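Local structure of Abbfa_003403 (Acinetobacter baumannii, 4ZXH) at residues Lys580-Thr586 with Val596-Asn602. The protein is a four-domain nonribosomal peptide synthetase module, with condensation, adenylation, carrier and thioesterase domains, that probably activates an amino acid, condenses it and releases the peptide product. Numbering follows the deposited sequence.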
# COMPACT_ATOMS: atom_id res chain seq x y z
N LYS A 580 -8.96 1.17 54.45
CA LYS A 580 -8.98 1.39 55.89
C LYS A 580 -8.40 2.74 56.23
O LYS A 580 -8.88 3.43 57.12
CB LYS A 580 -8.18 0.30 56.61
CG LYS A 580 -8.18 0.39 58.12
CD LYS A 580 -9.54 0.05 58.67
CE LYS A 580 -9.47 -0.51 60.10
NZ LYS A 580 -9.17 -1.98 60.10
N VAL A 581 -7.33 3.10 55.52
CA VAL A 581 -6.56 4.29 55.80
C VAL A 581 -5.87 4.72 54.52
O VAL A 581 -5.73 3.91 53.60
CB VAL A 581 -5.52 4.04 56.94
CG1 VAL A 581 -4.28 3.34 56.40
CG2 VAL A 581 -5.12 5.34 57.60
N ILE A 582 -5.46 5.98 54.44
CA ILE A 582 -4.61 6.46 53.34
C ILE A 582 -3.26 6.87 53.92
O ILE A 582 -3.19 7.79 54.75
CB ILE A 582 -5.24 7.66 52.60
CG1 ILE A 582 -6.50 7.24 51.84
CG2 ILE A 582 -4.23 8.30 51.66
CD1 ILE A 582 -7.36 8.41 51.40
N LEU A 583 -2.20 6.17 53.53
CA LEU A 583 -0.86 6.47 54.04
C LEU A 583 -0.23 7.45 53.07
O LEU A 583 -0.01 7.13 51.91
CB LEU A 583 -0.01 5.20 54.18
CG LEU A 583 1.44 5.31 54.69
CD1 LEU A 583 1.57 5.66 56.17
CD2 LEU A 583 2.22 4.04 54.35
N THR A 584 0.05 8.65 53.56
CA THR A 584 0.51 9.74 52.71
C THR A 584 1.65 10.48 53.41
O THR A 584 2.13 10.04 54.45
CB THR A 584 -0.64 10.69 52.40
OG1 THR A 584 -0.16 11.81 51.65
CG2 THR A 584 -1.28 11.18 53.69
N GLN A 585 2.11 11.61 52.87
CA GLN A 585 3.20 12.32 53.53
C GLN A 585 2.72 13.69 53.98
O GLN A 585 1.66 14.14 53.55
CB GLN A 585 4.43 12.44 52.62
CG GLN A 585 4.19 13.03 51.24
CD GLN A 585 5.35 12.77 50.29
OE1 GLN A 585 5.65 11.62 49.94
NE2 GLN A 585 6.01 13.85 49.86
N THR A 586 3.50 14.33 54.85
CA THR A 586 3.11 15.58 55.52
C THR A 586 2.46 16.62 54.62
O THR A 586 1.34 17.07 54.88
CB THR A 586 4.32 16.24 56.19
OG1 THR A 586 5.04 15.25 56.95
CG2 THR A 586 3.88 17.38 57.10
N VAL A 596 -12.05 9.53 54.78
CA VAL A 596 -11.20 8.37 55.03
C VAL A 596 -10.00 8.81 55.86
O VAL A 596 -9.36 9.80 55.54
CB VAL A 596 -10.70 7.72 53.71
CG1 VAL A 596 -9.60 6.72 53.99
CG2 VAL A 596 -11.84 7.07 52.97
N PRO A 597 -9.70 8.08 56.95
CA PRO A 597 -8.56 8.43 57.81
C PRO A 597 -7.24 8.52 57.05
O PRO A 597 -7.01 7.75 56.12
CB PRO A 597 -8.52 7.28 58.81
CG PRO A 597 -9.91 6.81 58.88
CD PRO A 597 -10.45 6.94 57.49
N ARG A 598 -6.40 9.46 57.45
CA ARG A 598 -5.10 9.65 56.82
C ARG A 598 -4.01 9.47 57.87
O ARG A 598 -4.19 9.83 59.02
CB ARG A 598 -5.02 11.05 56.18
CG ARG A 598 -6.39 11.56 55.73
CD ARG A 598 -6.56 13.06 56.00
NE ARG A 598 -7.94 13.50 55.77
CZ ARG A 598 -8.34 14.23 54.73
NH1 ARG A 598 -7.47 14.61 53.80
NH2 ARG A 598 -9.62 14.58 54.62
N LEU A 599 -2.90 8.87 57.46
CA LEU A 599 -1.72 8.71 58.30
C LEU A 599 -0.47 9.29 57.66
O LEU A 599 -0.16 9.02 56.50
CB LEU A 599 -1.47 7.24 58.60
CG LEU A 599 -2.32 6.59 59.67
CD1 LEU A 599 -1.98 5.12 59.68
CD2 LEU A 599 -2.03 7.23 61.00
N ASP A 600 0.26 10.09 58.42
CA ASP A 600 1.49 10.68 57.94
C ASP A 600 2.66 9.72 58.16
O ASP A 600 3.03 9.44 59.30
CB ASP A 600 1.75 12.02 58.63
CG ASP A 600 3.01 12.71 58.15
OD1 ASP A 600 3.66 12.19 57.21
OD2 ASP A 600 3.35 13.77 58.72
N ILE A 601 3.24 9.25 57.06
CA ILE A 601 4.35 8.29 57.12
C ILE A 601 5.61 8.85 57.79
O ILE A 601 6.46 8.09 58.27
CB ILE A 601 4.71 7.79 55.70
CG1 ILE A 601 5.50 6.49 55.77
CG2 ILE A 601 5.51 8.83 54.96
CD1 ILE A 601 5.87 5.96 54.40
N ASN A 602 5.74 10.17 57.83
CA ASN A 602 6.89 10.77 58.49
C ASN A 602 6.80 10.62 60.01
O ASN A 602 7.81 10.74 60.70
CB ASN A 602 7.01 12.25 58.12
CG ASN A 602 7.30 12.46 56.64
OD1 ASN A 602 8.13 11.77 56.04
ND2 ASN A 602 6.59 13.41 56.03
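V581, L583, L599 and I601 make up the apolar centre. V581 CG2 packs 3.7 Å from L599 CG, and L583 CD1 reaches both L599 CB (4.2 Å) and I601 CB (3.8 Å). L583 and L599 project from the same face of the sheet, which is covered by helix 509-525, through Y522 and L523 against L599, and by helix 543-553, through I551 against L583. On the opposite face, I582 CG1 meets V596 CG1 at 3.8 Å. The axes of strands 581-584 and 598-600 pass 4.7 Å apart at closest, their directions 27° from parallel, and the strands are joined by four backbone hydrogen bonds, I582 N to P597 O (2.9 Å), L599 N to I582 O (2.9 Å), T584 N to L599 O (3.0 Å) and I601 N to T584 O (2.9 Å). I582 and T584 thus each donate and accept, the regular ladder of parallel strands. Strand 598-600 is an edge strand of a four-stranded parallel sheet in the adenylation domain, an ANL-type fold; strand 581-584 pairs along its far side with strand 533-537, where T584 OG1 hydrogen-bonds to M537 O. Past the ladder the contact turns polar. T586 OG1 donates to D600 OD2 (2.9 Å) and accepts from N602 ND2 (2.6 Å), while D600 OD1 takes N602 N at 3.0 Å in an Asx turn. At the opposite end, the CA-to-CB bond of K580 points away from 596-602, and its NZ forms a salt bridge with D532.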